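Local structure of succinate dehydrogenase subunit A (Mycolicibacterium smegmatis MC2 51, 6LUM) at residues 475-489 / 508-522. The protein probably oxidises succinate to fumarate as the FAD-containing flavoprotein subunit of succinate dehydrogenase. Sequence-based numbering, arbitrary orientation.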
ATOM      1  N   LEU D 475      39.565  -9.936  51.862  1.00 30.31           N
ATOM      2  CA  LEU D 475      39.524  -8.880  50.861  1.00 30.31           C
ATOM      3  C   LEU D 475      40.918  -8.359  50.536  1.00 30.31           C
ATOM      4  O   LEU D 475      41.203  -8.042  49.378  1.00 30.31           O
ATOM      5  CB  LEU D 475      38.613  -7.755  51.330  1.00 30.31           C
ATOM      6  CG  LEU D 475      37.132  -8.099  51.232  1.00 30.31           C
ATOM      7  CD1 LEU D 475      36.314  -7.075  51.949  1.00 30.31           C
ATOM      8  CD2 LEU D 475      36.705  -8.194  49.795  1.00 30.31           C
ATOM      9  N   LYS D 476      41.812  -8.297  51.522  1.00 33.71           N
ATOM     10  CA  LYS D 476      43.184  -7.905  51.222  1.00 33.71           C
ATOM     11  C   LYS D 476      43.885  -8.958  50.374  1.00 33.71           C
ATOM     12  O   LYS D 476      44.639  -8.624  49.449  1.00 33.71           O
ATOM     13  CB  LYS D 476      43.949  -7.654  52.516  1.00 33.71           C
ATOM     14  CG  LYS D 476      43.417  -6.479  53.301  1.00 33.71           C
ATOM     15  CD  LYS D 476      44.472  -5.877  54.197  1.00 33.71           C
ATOM     16  CE  LYS D 476      44.027  -4.519  54.696  1.00 33.71           C
ATOM     17  NZ  LYS D 476      43.541  -3.673  53.578  1.00 33.71           N
ATOM     18  N   GLN D 477      43.654 -10.237  50.681  1.00 35.64           N
ATOM     19  CA  GLN D 477      44.198 -11.307  49.855  1.00 35.64           C
ATOM     20  C   GLN D 477      43.724 -11.180  48.416  1.00 35.64           C
ATOM     21  O   GLN D 477      44.513 -11.312  47.474  1.00 35.64           O
ATOM     22  CB  GLN D 477      43.798 -12.660  50.433  1.00 35.64           C
ATOM     23  CG  GLN D 477      44.270 -13.837  49.620  1.00 35.64           C
ATOM     24  CD  GLN D 477      45.750 -14.075  49.769  1.00 35.64           C
ATOM     25  OE1 GLN D 477      46.378 -13.580  50.701  1.00 35.64           O
ATOM     26  NE2 GLN D 477      46.319 -14.840  48.851  1.00 35.64           N
ATOM     27  N   ALA D 478      42.431 -10.921  48.227  1.00 28.78           N
ATOM     28  CA  ALA D 478      41.913 -10.760  46.876  1.00 28.78           C
ATOM     29  C   ALA D 478      42.499  -9.535  46.194  1.00 28.78           C
ATOM     30  O   ALA D 478      42.693  -9.544  44.977  1.00 28.78           O
ATOM     31  CB  ALA D 478      40.391 -10.684  46.897  1.00 28.78           C
ATOM     32  N   LEU D 479      42.799  -8.479  46.949  1.00 28.78           N
ATOM     33  CA  LEU D 479      43.441  -7.313  46.345  1.00 28.78           C
ATOM     34  C   LEU D 479      44.832  -7.651  45.828  1.00 28.78           C
ATOM     35  O   LEU D 479      45.201  -7.266  44.710  1.00 28.78           O
ATOM     36  CB  LEU D 479      43.517  -6.165  47.342  1.00 28.78           C
ATOM     37  CG  LEU D 479      42.483  -5.069  47.135  1.00 28.78           C
ATOM     38  CD1 LEU D 479      42.689  -3.973  48.150  1.00 28.78           C
ATOM     39  CD2 LEU D 479      42.580  -4.529  45.730  1.00 28.78           C
ATOM     40  N   THR D 480      45.631  -8.355  46.632  1.00 30.47           N
ATOM     41  CA  THR D 480      46.954  -8.748  46.153  1.00 30.47           C
ATOM     42  C   THR D 480      46.845  -9.675  44.949  1.00 30.47           C
ATOM     43  O   THR D 480      47.618  -9.554  43.989  1.00 30.47           O
ATOM     44  CB  THR D 480      47.761  -9.422  47.256  1.00 30.47           C
ATOM     45  OG1 THR D 480      47.290 -10.759  47.437  1.00 30.47           O
ATOM     46  CG2 THR D 480      47.633  -8.659  48.553  1.00 30.47           C
ATOM     47  N   ASP D 481      45.887 -10.603  44.979  1.00 29.33           N
ATOM     48  CA  ASP D 481      45.685 -11.494  43.842  1.00 29.33           C
ATOM     49  C   ASP D 481      45.363 -10.710  42.580  1.00 29.33           C
ATOM     50  O   ASP D 481      45.915 -10.983  41.510  1.00 29.33           O
ATOM     51  CB  ASP D 481      44.568 -12.489  44.144  1.00 29.33           C
ATOM     52  CG  ASP D 481      44.986 -13.554  45.128  1.00 29.33           C
ATOM     53  OD1 ASP D 481      46.098 -13.446  45.682  1.00 29.33           O
ATOM     54  OD2 ASP D 481      44.201 -14.499  45.350  1.00 29.33           O
ATOM     55  N   ILE D 482      44.464  -9.732  42.683  1.00 24.21           N
ATOM     56  CA  ILE D 482      44.063  -8.984  41.500  1.00 24.21           C
ATOM     57  C   ILE D 482      45.199  -8.116  40.997  1.00 24.21           C
ATOM     58  O   ILE D 482      45.343  -7.920  39.790  1.00 24.21           O
ATOM     59  CB  ILE D 482      42.805  -8.158  41.796  1.00 24.21           C
ATOM     60  CG1 ILE D 482      41.624  -9.085  42.017  1.00 24.21           C
ATOM     61  CG2 ILE D 482      42.482  -7.253  40.650  1.00 24.21           C
ATOM     62  CD1 ILE D 482      40.354  -8.366  42.231  1.00 24.21           C
ATOM     63  N   HIS D 483      46.045  -7.604  41.885  1.00 28.90           N
ATOM     64  CA  HIS D 483      47.187  -6.835  41.401  1.00 28.90           C
ATOM     65  C   HIS D 483      48.188  -7.728  40.677  1.00 28.90           C
ATOM     66  O   HIS D 483      48.733  -7.348  39.631  1.00 28.90           O
ATOM     67  CB  HIS D 483      47.843  -6.093  42.557  1.00 28.90           C
ATOM     68  CG  HIS D 483      47.098  -4.867  42.977  1.00 28.90           C
ATOM     69  ND1 HIS D 483      47.306  -4.247  44.189  1.00 28.90           N
ATOM     70  CD2 HIS D 483      46.142  -4.148  42.346  1.00 28.90           C
ATOM     71  CE1 HIS D 483      46.509  -3.198  44.285  1.00 28.90           C
ATOM     72  NE2 HIS D 483      45.794  -3.115  43.179  1.00 28.90           N
ATOM     73  N   ALA D 484      48.433  -8.926  41.207  1.00 26.39           N
ATOM     74  CA  ALA D 484      49.289  -9.875  40.502  1.00 26.39           C
ATOM     75  C   ALA D 484      48.734 -10.207  39.124  1.00 26.39           C
ATOM     76  O   ALA D 484      49.472 -10.226  38.135  1.00 26.39           O
ATOM     77  CB  ALA D 484      49.454 -11.146  41.331  1.00 26.39           C
ATOM     78  N   LEU D 485      47.434 -10.475  39.035  1.00 22.30           N
ATOM     79  CA  LEU D 485      46.864 -10.791  37.732  1.00 22.30           C
ATOM     80  C   LEU D 485      46.870  -9.582  36.813  1.00 22.30           C
ATOM     81  O   LEU D 485      46.941  -9.737  35.595  1.00 22.30           O
ATOM     82  CB  LEU D 485      45.451 -11.335  37.882  1.00 22.30           C
ATOM     83  CG  LEU D 485      45.312 -12.514  38.832  1.00 22.30           C
ATOM     84  CD1 LEU D 485      43.869 -12.717  39.191  1.00 22.30           C
ATOM     85  CD2 LEU D 485      45.884 -13.761  38.223  1.00 22.30           C
ATOM     86  N   LYS D 486      46.810  -8.374  37.363  1.00 25.45           N
ATOM     87  CA  LYS D 486      46.863  -7.188  36.518  1.00 25.45           C
ATOM     88  C   LYS D 486      48.251  -6.971  35.953  1.00 25.45           C
ATOM     89  O   LYS D 486      48.390  -6.395  34.871  1.00 25.45           O
ATOM     90  CB  LYS D 486      46.422  -5.955  37.301  1.00 25.45           C
ATOM     91  CG  LYS D 486      44.931  -5.814  37.455  1.00 25.45           C
ATOM     92  CD  LYS D 486      44.579  -4.589  38.257  1.00 25.45           C
ATOM     93  CE  LYS D 486      43.227  -4.057  37.861  1.00 25.45           C
ATOM     94  NZ  LYS D 486      43.080  -2.638  38.252  1.00 25.45           N
ATOM     95  N   GLU D 487      49.292  -7.389  36.672  1.00 30.84           N
ATOM     96  CA  GLU D 487      50.626  -7.290  36.085  1.00 30.84           C
ATOM     97  C   GLU D 487      50.906  -8.453  35.140  1.00 30.84           C
ATOM     98  O   GLU D 487      51.721  -8.325  34.221  1.00 30.84           O
ATOM     99  CB  GLU D 487      51.702  -7.188  37.166  1.00 30.84           C
ATOM    100  CG  GLU D 487      51.840  -8.372  38.082  1.00 30.84           C
ATOM    101  CD  GLU D 487      52.759  -9.436  37.529  1.00 30.84           C
ATOM    102  OE1 GLU D 487      53.548  -9.120  36.618  1.00 30.84           O
ATOM    103  OE2 GLU D 487      52.693 -10.587  38.007  1.00 30.84           O
ATOM    104  N   ARG D 488      50.242  -9.595  35.342  1.00 26.99           N
ATOM    105  CA  ARG D 488      50.377 -10.696  34.388  1.00 26.99           C
ATOM    106  C   ARG D 488      49.649 -10.399  33.088  1.00 26.99           C
ATOM    107  O   ARG D 488      50.148 -10.721  32.010  1.00 26.99           O
ATOM    108  CB  ARG D 488      49.857 -11.994  34.989  1.00 26.99           C
ATOM    109  CG  ARG D 488      50.759 -12.576  36.034  1.00 26.99           C
ATOM    110  CD  ARG D 488      50.082 -13.714  36.755  1.00 26.99           C
ATOM    111  NE  ARG D 488      49.506 -14.681  35.831  1.00 26.99           N
ATOM    112  CZ  ARG D 488      48.948 -15.826  36.207  1.00 26.99           C
ATOM    113  NH1 ARG D 488      48.447 -16.648  35.300  1.00 26.99           N
ATOM    114  NH2 ARG D 488      48.889 -16.145  37.489  1.00 26.99           N
ATOM    115  N   TYR D 489      48.469  -9.792  33.163  1.00 21.33           N
ATOM    116  CA  TYR D 489      47.715  -9.444  31.967  1.00 21.33           C
ATOM    117  C   TYR D 489      48.516  -8.572  31.019  1.00 21.33           C
ATOM    118  O   TYR D 489      48.195  -8.509  29.831  1.00 21.33           O
ATOM    119  CB  TYR D 489      46.420  -8.736  32.366  1.00 21.33           C
ATOM    120  CG  TYR D 489      45.551  -8.269  31.226  1.00 21.33           C
ATOM    121  CD1 TYR D 489      44.626  -9.111  30.647  1.00 21.33           C
ATOM    122  CD2 TYR D 489      45.638  -6.980  30.751  1.00 21.33           C
ATOM    123  CE1 TYR D 489      43.829  -8.687  29.619  1.00 21.33           C
ATOM    124  CE2 TYR D 489      44.846  -6.550  29.723  1.00 21.33           C
ATOM    125  CZ  TYR D 489      43.942  -7.408  29.163  1.00 21.33           C
ATOM    126  OH  TYR D 489      43.147  -6.978  28.136  1.00 21.33           O
ATOM    127  N   ALA D 508      40.380 -11.504  25.264  1.00 19.44           N
ATOM    128  CA  ALA D 508      41.387 -10.772  26.031  1.00 19.44           C
ATOM    129  C   ALA D 508      40.888  -9.384  26.418  1.00 19.44           C
ATOM    130  O   ALA D 508      41.054  -8.934  27.569  1.00 19.44           O
ATOM    131  CB  ALA D 508      42.672 -10.671  25.223  1.00 19.44           C
ATOM    132  N   ILE D 509      40.261  -8.694  25.470  1.00 18.12           N
ATOM    133  CA  ILE D 509      39.750  -7.355  25.741  1.00 18.12           C
ATOM    134  C   ILE D 509      38.725  -7.386  26.869  1.00 18.12           C
ATOM    135  O   ILE D 509      38.723  -6.512  27.740  1.00 18.12           O
ATOM    136  CB  ILE D 509      39.172  -6.743  24.458  1.00 18.12           C
ATOM    137  CG1 ILE D 509      40.298  -6.314  23.527  1.00 18.12           C
ATOM    138  CG2 ILE D 509      38.319  -5.567  24.783  1.00 18.12           C
ATOM    139  CD1 ILE D 509      39.816  -5.645  22.284  1.00 18.12           C
ATOM    140  N   GLU D 510      37.856  -8.400  26.890  1.00 17.73           N
ATOM    141  CA  GLU D 510      36.863  -8.501  27.958  1.00 17.73           C
ATOM    142  C   GLU D 510      37.492  -8.868  29.293  1.00 17.73           C
ATOM    143  O   GLU D 510      36.988  -8.467  30.346  1.00 17.73           O
ATOM    144  CB  GLU D 510      35.789  -9.524  27.608  1.00 17.73           C
ATOM    145  CG  GLU D 510      35.173  -9.379  26.235  1.00 17.73           C
ATOM    146  CD  GLU D 510      34.184  -8.248  26.127  1.00 17.73           C
ATOM    147  OE1 GLU D 510      34.424  -7.314  25.335  1.00 17.73           O
ATOM    148  OE2 GLU D 510      33.150  -8.301  26.820  1.00 17.73           O
ATOM    149  N   LEU D 511      38.568  -9.649  29.280  1.00 14.23           N
ATOM    150  CA  LEU D 511      39.276  -9.905  30.526  1.00 14.23           C
ATOM    151  C   LEU D 511      39.796  -8.615  31.142  1.00 14.23           C
ATOM    152  O   LEU D 511      39.856  -8.486  32.371  1.00 14.23           O
ATOM    153  CB  LEU D 511      40.416 -10.885  30.283  1.00 14.23           C
ATOM    154  CG  LEU D 511      41.330 -11.166  31.460  1.00 14.23           C
ATOM    155  CD1 LEU D 511      40.528 -11.691  32.611  1.00 14.23           C
ATOM    156  CD2 LEU D 511      42.388 -12.145  31.059  1.00 14.23           C
ATOM    157  N   GLY D 512      40.176  -7.648  30.309  1.00 15.34           N
ATOM    158  CA  GLY D 512      40.562  -6.349  30.855  1.00 15.34           C
ATOM    159  C   GLY D 512      39.471  -5.716  31.703  1.00 15.34           C
ATOM    160  O   GLY D 512      39.707  -5.285  32.843  1.00 15.34           O
ATOM    161  N   PHE D 513      38.256  -5.649  31.155  1.00 16.70           N
ATOM    162  CA  PHE D 513      37.113  -5.125  31.896  1.00 16.70           C
ATOM    163  C   PHE D 513      36.855  -5.921  33.164  1.00 16.70           C
ATOM    164  O   PHE D 513      36.534  -5.348  34.211  1.00 16.70           O
ATOM    165  CB  PHE D 513      35.868  -5.150  31.021  1.00 16.70           C
ATOM    166  CG  PHE D 513      35.942  -4.251  29.835  1.00 16.70           C
ATOM    167  CD1 PHE D 513      36.253  -2.922  29.978  1.00 16.70           C
ATOM    168  CD2 PHE D 513      35.685  -4.734  28.573  1.00 16.70           C
ATOM    169  CE1 PHE D 513      36.309  -2.096  28.885  1.00 16.70           C
ATOM    170  CE2 PHE D 513      35.743  -3.910  27.481  1.00 16.70           C
ATOM    171  CZ  PHE D 513      36.057  -2.591  27.638  1.00 16.70           C
ATOM    172  N   LEU D 514      36.945  -7.249  33.080  1.00 11.77           N
ATOM    173  CA  LEU D 514      36.724  -8.068  34.266  1.00 11.77           C
ATOM    174  C   LEU D 514      37.690  -7.694  35.376  1.00 11.77           C
ATOM    175  O   LEU D 514      37.300  -7.617  36.543  1.00 11.77           O
ATOM    176  CB  LEU D 514      36.862  -9.547  33.929  1.00 11.77           C
ATOM    177  CG  LEU D 514      35.725 -10.201  33.159  1.00 11.77           C
ATOM    178  CD1 LEU D 514      35.902 -11.691  33.140  1.00 11.77           C
ATOM    179  CD2 LEU D 514      34.427  -9.834  33.797  1.00 11.77           C
ATOM    180  N   LEU D 515      38.953  -7.446  35.035  1.00 13.77           N
ATOM    181  CA  LEU D 515      39.925  -7.103  36.071  1.00 13.77           C
ATOM    182  C   LEU D 515      39.621  -5.749  36.700  1.00 13.77           C
ATOM    183  O   LEU D 515      39.685  -5.598  37.932  1.00 13.77           O
ATOM    184  CB  LEU D 515      41.334  -7.118  35.496  1.00 13.77           C
ATOM    185  CG  LEU D 515      41.942  -8.485  35.211  1.00 13.77           C
ATOM    186  CD1 LEU D 515      43.094  -8.311  34.283  1.00 13.77           C
ATOM    187  CD2 LEU D 515      42.391  -9.141  36.482  1.00 13.77           C
ATOM    188  N   GLU D 516      39.274  -4.754  35.876  1.00 20.22           N
ATOM    189  CA  GLU D 516      38.919  -3.448  36.435  1.00 20.22           C
ATOM    190  C   GLU D 516      37.744  -3.548  37.397  1.00 20.22           C
ATOM    191  O   GLU D 516      37.803  -3.045  38.529  1.00 20.22           O
ATOM    192  CB  GLU D 516      38.583  -2.455  35.334  1.00 20.22           C
ATOM    193  CG  GLU D 516      39.757  -1.964  34.565  1.00 20.22           C
ATOM    194  CD  GLU D 516      39.363  -0.879  33.607  1.00 20.22           C
ATOM    195  OE1 GLU D 516      38.149  -0.608  33.501  1.00 20.22           O
ATOM    196  OE2 GLU D 516      40.259  -0.297  32.965  1.00 20.22           O
ATOM    197  N   LEU D 517      36.657  -4.176  36.952  1.00 15.12           N
ATOM    198  CA  LEU D 517      35.470  -4.265  37.790  1.00 15.12           C
ATOM    199  C   LEU D 517      35.725  -5.083  39.042  1.00 15.12           C
ATOM    200  O   LEU D 517      35.159  -4.790  40.100  1.00 15.12           O
ATOM    201  CB  LEU D 517      34.316  -4.857  36.997  1.00 15.12           C
ATOM    202  CG  LEU D 517      33.970  -4.053  35.756  1.00 15.12           C
ATOM    203  CD1 LEU D 517      32.798  -4.666  35.047  1.00 15.12           C
ATOM    204  CD2 LEU D 517      33.674  -2.633  36.142  1.00 15.12           C
ATOM    205  N   ALA D 518      36.576  -6.101  38.957  1.00 14.49           N
ATOM    206  CA  ALA D 518      36.901  -6.862  40.149  1.00 14.49           C
ATOM    207  C   ALA D 518      37.582  -5.988  41.187  1.00 14.49           C
ATOM    208  O   ALA D 518      37.253  -6.055  42.378  1.00 14.49           O
ATOM    209  CB  ALA D 518      37.782  -8.045  39.781  1.00 14.49           C
ATOM    210  N   GLU D 519      38.529  -5.153  40.763  1.00 20.99           N
ATOM    211  CA  GLU D 519      39.187  -4.307  41.755  1.00 20.99           C
ATOM    212  C   GLU D 519      38.229  -3.275  42.329  1.00 20.99           C
ATOM    213  O   GLU D 519      38.301  -2.964  43.522  1.00 20.99           O
ATOM    214  CB  GLU D 519      40.407  -3.614  41.171  1.00 20.99           C
ATOM    215  CG  GLU D 519      41.426  -3.280  42.238  1.00 20.99           C
ATOM    216  CD  GLU D 519      42.511  -2.343  41.753  1.00 20.99           C
ATOM    217  OE1 GLU D 519      42.911  -1.445  42.522  1.00 20.99           O
ATOM    218  OE2 GLU D 519      42.968  -2.502  40.603  1.00 20.99           O
ATOM    219  N   VAL D 520      37.332  -2.729  41.504  1.00 16.42           N
ATOM    220  CA  VAL D 520      36.332  -1.791  42.021  1.00 16.42           C
ATOM    221  C   VAL D 520      35.495  -2.448  43.106  1.00 16.42           C
ATOM    222  O   VAL D 520      35.283  -1.881  44.186  1.00 16.42           O
ATOM    223  CB  VAL D 520      35.436  -1.270  40.891  1.00 16.42           C
ATOM    224  CG1 VAL D 520      34.425  -0.323  41.444  1.00 16.42           C
ATOM    225  CG2 VAL D 520      36.256  -0.600  39.864  1.00 16.42           C
ATOM    226  N   THR D 521      34.989  -3.649  42.825  1.00 15.93           N
ATOM    227  CA  THR D 521      34.176  -4.363  43.800  1.00 15.93           C
ATOM    228  C   THR D 521      34.943  -4.597  45.088  1.00 15.93           C
ATOM    229  O   THR D 521      34.414  -4.391  46.183  1.00 15.93           O
ATOM    230  CB  THR D 521      33.706  -5.690  43.220  1.00 15.93           C
ATOM    231  OG1 THR D 521      32.826  -5.445  42.123  1.00 15.93           O
ATOM    232  CG2 THR D 521      32.979  -6.485  44.265  1.00 15.93           C
ATOM    233  N   VAL D 522      36.201  -5.020  44.981  1.00 18.01           N
ATOM    234  CA  VAL D 522      36.938  -5.374  46.189  1.00 18.01           C
ATOM    235  C   VAL D 522      37.238  -4.141  47.030  1.00 18.01           C
ATOM    236  O   VAL D 522      37.127  -4.182  48.258  1.00 18.01           O
ATOM    237  CB  VAL D 522      38.219  -6.142  45.835  1.00 18.01           C
ATOM    238  CG1 VAL D 522      39.069  -6.306  47.060  1.00 18.01           C
ATOM    239  CG2 VAL D 522      37.867  -7.491  45.270  1.00 18.01           C
TER
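With CG turned opposite its backbone N (chi1 -154°) and the chain extended beyond, Glu-519 reaches across to Lys-486, whose own extended chain meets it at about a right angle. Their salt bridge, Lys-486 NZ to Glu-519 OE2, is modelled at 2.4 Å, a length that a 2.84 Å map does not fix closely. The other carboxylate oxygen, OE1, takes a weak hydrogen bond from His-483 NE2, with the imidazole and carboxylate planes nearly perpendicular. Glu-519 sits as a knob among Leu-479, Ile-482, His-483 and Lys-486, the first two touching its aliphatic part. Lys-486 NZ also bonds to the Leu-561 carbonyl.

Beside this polar patch the helices interlock through aliphatic groups. Ile-482 inserts among Leu-515, Ala-518, Glu-519 and Val-522, its CD1 lying 3.6 Å from Ala-518 CB, while Val-522 places CG1 3.6 Å from Leu-479 CG. At the far end Tyr-489, its CG opposite the backbone N (chi1 178°), passes Leu-511 in the opposite direction, Leu-511 CD2 lying at the ring edge, and hydrogen-bonds through OH to Ala-508 O at 2.9 Å. The hydroxyl approaches from above the carbonyl plane, across from the face used by Gly-512 N. A leucine in place of Tyr-489 would probably cost the Ala-508 carbonyl this second donor and weaken the contact beside Leu-511.

Segments 475-488 and 508-522 run antiparallel, their axes 10.1 Å apart at closest approach, within helices 472-488 and 503-527 of the fumarate reductase-type C-terminal region. Helix 451-465 packs against Leu-485 and Leu-511, whereas helix 223-229 lies against Leu-517 and Val-520 and provides Arg-229 for a salt bridge with Glu-516.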